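Local atomic coordinates of putative alpha/beta hydrolase fold protein (Candidatus Nitrososphaera gargensis, PDB entry 5A62), a protein that probably acts as a hydrolase of the alpha/beta hydrolase fold, most likely a carboxylesterase. Residues A[143-148]-A[187-192]; A[201-206]-A[233-238]. All coordinates share one frame; numbering follows the deposited sequence.

Overall arrangement
From the N terminus the chain first builds most of the central sheet, strands 3-5 to 116-122, before entering the helical insertion that follows strand 116-122. Contact 1 closes a loop inside this insertion, setting helix 136-147 against helix 185-194 across 38 residues that contain no strand. The chain then runs into helix 202-209, where contact 2 opens; it closes at the C-terminal end of helix 222-234 and the turn leading into strand 239-243. The two loops are thus in series, neither nesting nor crossing, and their centres lie about 32 Å apart. Contact 1 shows the helical insertion packing on itself; in contact 2 helix 202-209 meets the end of helix 222-234 and the residue just beyond it.

Contact 1: A[143-148]-A[187-192]; sequences VAITQG and GFVAAT
I145 and V189 meet because a chi1 of -64° swings I145 CG1 away from its own carbonyl carbon, while V189, at 173°, turns CG2 rather than CG1 to the meeting point. The two side chains cross at about a right angle, and V189 CG2 touches both I145 CG1 (3.9 Å) and I145 CD1 (4.0 Å). Alongside, A144 CB comes obliquely to the F188 ring, reaching F188 CD2 at 4.0 Å. T192 CG2 covers one face of the same ring, 3.9 Å above the plane and offset toward the rim. The hydroxyl of T192 points to polar partners: T192 OG1 donates to V189 O one turn back (3.0 Å) and also hydrogen-bonds R141, so a polar tie between the helices accompanies the apolar contact. The CA atoms of A144 and V189, the nearest pair across the segments, are 7.8 Å apart. Helix 136-147 and helix 185-194 are thus joined within the strand-free insertion, where helix 149-157 adds M149, packed on both A144 and F188, and the second subunit adds its T69, packed on I145 and V189.

Contact 2: A[201-206]-A[233-238]; sequences NVVQGL and EEIPEM
V203 and E234 cross at about a right angle where two elements of the alpha/beta hydrolase fold meet: helix 202-209, which leads into strand 212-218, and the C-terminal end of helix 222-234 with the residue just beyond it. Helix 222-234 is the connection of the beta-alpha-beta crossover from that strand to its parallel neighbour 239-243. V203 CG1, anti to the backbone N, reaches across to the glutamate, lying 3.7 Å from E234 CB and 3.4 Å from E234 OE1. One carboxylate oxygen thus rests on a methyl group, whereas the other, OE2, forms a long, weak ion pair with K127, which itself packs on V203. The contact to V203 is made by E234 CB and OE1, with the ion pair at most a weak addition.

Beyond the helix end, I235 supplies the more apolar half of the contact. With chi1 at -50° and chi2 at -178°, its CG1-CD1 arm extends toward helix 202-209, where I235 CG1 lies 3.7 Å from V203 CG1. I235 CD1 lies 3.8 Å from V203 CG1. L206, one turn after V203, meets the arm crosswise, L206 CD2 being 3.9 Å from I235 CD1. The isoleucine tip is therefore shared by two residues one turn apart on the same side of the helix. L206 also packs on helix 100-111 and on strands 116-122 and 212-218, joining this junction to the sheet. Polar groups add to it: E234 O accepts a hydrogen bond from R207, and K232 bonds the carbonyl oxygens of P236 and M238. I235 also opens the type I turn that carries the chain into strand 239-243, closed by M238 N bonding to I235 O at 3.0 Å.

Contact 1: A[143-148]-A[187-192]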
loop_
_atom_site.group_PDB
_atom_site.type_symbol
_atom_site.label_atom_id
_atom_site.label_comp_id
_atom_site.label_asym_id
_atom_site.label_seq_id
_atom_site.Cartn_x
_atom_site.Cartn_y
_atom_site.Cartn_z
ATOM N N VAL A 143 -8.258 -7.190 13.088
ATOM C CA VAL A 143 -9.615 -7.229 13.649
ATOM C C VAL A 143 -10.698 -6.978 12.593
ATOM O O VAL A 143 -11.724 -7.641 12.514
ATOM C CB VAL A 143 -9.791 -6.248 14.822
ATOM C CG1 VAL A 143 -11.239 -6.286 15.308
ATOM C CG2 VAL A 143 -8.822 -6.572 15.918
ATOM N N ALA A 144 -10.509 -5.996 11.741
ATOM C CA ALA A 144 -11.495 -5.698 10.707
ATOM C C ALA A 144 -11.760 -6.925 9.841
ATOM O O ALA A 144 -12.900 -7.252 9.519
ATOM C CB ALA A 144 -11.020 -4.553 9.815
ATOM N N ILE A 145 -10.692 -7.597 9.435
ATOM C CA ILE A 145 -10.818 -8.741 8.544
ATOM C C ILE A 145 -11.426 -9.974 9.241
ATOM O O ILE A 145 -12.277 -10.645 8.634
ATOM C CB ILE A 145 -9.449 -9.062 7.916
ATOM C CG1 ILE A 145 -9.032 -7.908 7.051
ATOM C CG2 ILE A 145 -9.539 -10.354 7.041
ATOM C CD1 ILE A 145 -7.515 -7.898 6.755
ATOM N N THR A 146 -10.969 -10.222 10.443
ATOM C CA THR A 146 -11.363 -11.464 11.130
ATOM C C THR A 146 -12.722 -11.308 11.827
ATOM O O THR A 146 -13.541 -12.250 11.824
ATOM C CB THR A 146 -10.259 -11.933 12.064
ATOM O OG1 THR A 146 -9.940 -10.959 13.050
ATOM C CG2 THR A 146 -9.040 -12.227 11.255
ATOM N N GLN A 147 -12.992 -10.137 12.383
ATOM C CA GLN A 147 -14.146 -9.900 13.289
ATOM C C GLN A 147 -15.135 -8.883 12.761
ATOM O O GLN A 147 -16.292 -8.891 13.206
ATOM C CB GLN A 147 -13.714 -9.457 14.657
ATOM C CG GLN A 147 -12.751 -10.378 15.421
ATOM C CD GLN A 147 -12.634 -9.972 16.891
ATOM O OE1 GLN A 147 -13.655 -9.738 17.562
ATOM N NE2 GLN A 147 -11.434 -9.896 17.404
ATOM N N GLY A 148 -14.729 -8.018 11.827
ATOM C CA GLY A 148 -15.546 -7.026 11.273
ATOM C C GLY A 148 -15.460 -5.660 11.917
ATOM O O GLY A 148 -14.823 -5.432 12.917
ATOM N N GLY A 187 -12.535 -1.104 2.422
ATOM C CA GLY A 187 -12.171 0.280 2.415
ATOM C C GLY A 187 -11.261 0.648 3.546
ATOM O O GLY A 187 -10.342 1.485 3.351
ATOM N N PHE A 188 -11.489 0.168 4.759
ATOM C CA PHE A 188 -10.600 0.422 5.864
ATOM C C PHE A 188 -9.214 -0.115 5.557
ATOM O O PHE A 188 -8.216 0.590 5.773
ATOM C CB PHE A 188 -11.185 -0.248 7.127
ATOM C CG PHE A 188 -10.311 0.001 8.326
ATOM C CD1 PHE A 188 -10.358 1.194 9.021
ATOM C CD2 PHE A 188 -9.440 -0.974 8.779
ATOM C CE1 PHE A 188 -9.506 1.411 10.102
ATOM C CE2 PHE A 188 -8.609 -0.750 9.841
ATOM C CZ PHE A 188 -8.624 0.421 10.452
ATOM N N VAL A 189 -9.148 -1.381 5.150
ATOM C CA VAL A 189 -7.889 -2.006 4.840
ATOM C C VAL A 189 -7.136 -1.226 3.787
ATOM O O VAL A 189 -5.967 -0.879 3.969
ATOM C CB VAL A 189 -8.066 -3.459 4.488
ATOM C CG1 VAL A 189 -6.782 -4.059 4.005
ATOM C CG2 VAL A 189 -8.566 -4.220 5.722
ATOM N N ALA A 190 -7.777 -0.888 2.679
ATOM C CA ALA A 190 -7.101 -0.204 1.612
ATOM C C ALA A 190 -6.609 1.161 2.042
ATOM O O ALA A 190 -5.536 1.596 1.622
ATOM C CB ALA A 190 -7.979 -0.041 0.447
ATOM N N ALA A 191 -7.353 1.895 2.823
ATOM C CA ALA A 191 -6.972 3.240 3.205
ATOM C C ALA A 191 -5.732 3.201 4.089
ATOM O O ALA A 191 -4.815 4.008 3.950
ATOM C CB ALA A 191 -8.111 3.973 3.828
ATOM N N THR A 192 -5.761 2.283 5.039
ATOM C CA THR A 192 -4.619 2.166 5.912
ATOM C C THR A 192 -3.331 1.755 5.150
ATOM O O THR A 192 -2.218 2.219 5.392
ATOM C CB THR A 192 -4.861 1.295 7.125
ATOM O OG1 THR A 192 -5.090 -0.047 6.720
ATOM C CG2 THR A 192 -5.958 1.802 8.000
#

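Contact 2: A[201-206]-A[233-238]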
loop_
_atom_site.group_PDB
_atom_site.type_symbol
_atom_site.label_atom_id
_atom_site.label_comp_id
_atom_site.label_asym_id
_atom_site.label_seq_id
_atom_site.Cartn_x
_atom_site.Cartn_y
_atom_site.Cartn_z
ATOM N N ASN A 201 8.059 13.963 -0.595
ATOM C CA ASN A 201 8.279 15.379 -0.964
ATOM C C ASN A 201 7.026 16.260 -0.932
ATOM O O ASN A 201 6.982 17.301 -1.579
ATOM C CB ASN A 201 8.912 15.454 -2.343
ATOM C CG ASN A 201 7.952 15.101 -3.478
ATOM O OD1 ASN A 201 6.873 14.520 -3.302
ATOM N ND2 ASN A 201 8.345 15.493 -4.680
ATOM N N VAL A 202 5.951 15.854 -0.226
ATOM C CA VAL A 202 4.763 16.657 -0.206
ATOM C C VAL A 202 5.024 17.976 0.523
ATOM O O VAL A 202 4.420 18.982 0.171
ATOM C CB VAL A 202 3.529 15.924 0.369
ATOM C CG1 VAL A 202 2.267 16.753 0.266
ATOM C CG2 VAL A 202 3.310 14.614 -0.331
ATOM N N VAL A 203 5.812 17.974 1.575
ATOM C CA VAL A 203 6.074 19.220 2.281
ATOM C C VAL A 203 6.689 20.204 1.303
ATOM O O VAL A 203 6.237 21.352 1.279
ATOM C CB VAL A 203 6.986 19.051 3.506
ATOM C CG1 VAL A 203 7.338 20.404 4.112
ATOM C CG2 VAL A 203 6.403 18.095 4.552
ATOM N N GLN A 204 7.650 19.802 0.500
ATOM C CA GLN A 204 8.248 20.710 -0.469
ATOM C C GLN A 204 7.210 21.190 -1.452
ATOM O O GLN A 204 7.136 22.392 -1.785
ATOM C CB GLN A 204 9.405 20.000 -1.207
ATOM C CG GLN A 204 10.099 20.910 -2.237
ATOM C CD GLN A 204 11.347 20.274 -2.837
ATOM O OE1 GLN A 204 11.243 19.211 -3.469
ATOM N NE2 GLN A 204 12.550 20.913 -2.626
ATOM N N GLY A 205 6.386 20.317 -1.980
ATOM C CA GLY A 205 5.363 20.746 -2.890
ATOM C C GLY A 205 4.325 21.661 -2.335
ATOM O O GLY A 205 3.815 22.572 -3.006
ATOM N N LEU A 206 3.931 21.396 -1.117
ATOM C CA LEU A 206 2.979 22.282 -0.443
ATOM C C LEU A 206 3.605 23.669 -0.189
ATOM O O LEU A 206 2.944 24.665 -0.406
ATOM C CB LEU A 206 2.524 21.641 0.893
ATOM C CG LEU A 206 1.516 22.403 1.676
ATOM C CD1 LEU A 206 0.269 22.658 0.882
ATOM C CD2 LEU A 206 1.212 21.717 2.972
ATOM N N GLU A 233 8.404 23.538 11.073
ATOM C CA GLU A 233 9.823 23.859 10.916
ATOM C C GLU A 233 10.155 24.133 9.479
ATOM O O GLU A 233 10.965 25.027 9.199
ATOM C CB GLU A 233 10.768 22.805 11.523
ATOM C CG GLU A 233 10.771 22.850 13.044
ATOM C CD GLU A 233 11.271 24.195 13.601
ATOM O OE1 GLU A 233 12.358 24.670 13.156
ATOM O OE2 GLU A 233 10.559 24.802 14.444
ATOM N N GLU A 234 9.508 23.395 8.556
ATOM C CA GLU A 234 9.802 23.394 7.134
ATOM C C GLU A 234 8.938 24.351 6.331
ATOM O O GLU A 234 9.339 24.796 5.255
ATOM C CB GLU A 234 9.601 22.011 6.548
ATOM C CG GLU A 234 10.627 20.980 7.055
ATOM C CD GLU A 234 10.115 19.544 6.807
ATOM O OE1 GLU A 234 10.077 19.112 5.613
ATOM O OE2 GLU A 234 9.716 18.837 7.793
ATOM N N ILE A 235 7.805 24.695 6.888
ATOM C CA ILE A 235 6.849 25.627 6.255
ATOM C C ILE A 235 6.532 26.694 7.302
ATOM O O ILE A 235 5.466 26.681 7.937
ATOM C CB ILE A 235 5.558 24.945 5.778
ATOM C CG1 ILE A 235 5.854 23.700 4.946
ATOM C CG2 ILE A 235 4.719 25.930 4.982
ATOM C CD1 ILE A 235 4.612 23.011 4.410
ATOM N N PRO A 236 7.490 27.628 7.499
ATOM C CA PRO A 236 7.286 28.595 8.583
ATOM C C PRO A 236 6.144 29.531 8.375
ATOM O O PRO A 236 5.546 30.047 9.349
ATOM C CB PRO A 236 8.615 29.311 8.638
ATOM C CG PRO A 236 9.207 29.140 7.292
ATOM C CD PRO A 236 8.834 27.721 6.904
ATOM N N GLU A 237 5.675 29.674 7.140
ATOM C CA GLU A 237 4.506 30.512 6.897
ATOM C C GLU A 237 3.182 29.826 7.274
ATOM O O GLU A 237 2.129 30.468 7.261
ATOM C CB GLU A 237 4.505 31.032 5.429
ATOM C CG GLU A 237 5.749 31.911 5.240
ATOM C CD GLU A 237 5.788 32.796 4.011
ATOM O OE1 GLU A 237 6.200 32.306 2.941
ATOM O OE2 GLU A 237 5.437 34.005 4.122
ATOM N N MET A 238 3.157 28.525 7.622
ATOM C CA MET A 238 1.949 27.818 8.074
ATOM C C MET A 238 1.445 28.431 9.364
ATOM O O MET A 238 2.246 28.862 10.203
ATOM C CB MET A 238 2.208 26.274 8.262
ATOM C CG MET A 238 1.049 25.425 8.841
ATOM S SD MET A 238 1.203 23.591 8.941
ATOM C CE MET A 238 2.419 23.589 10.217
#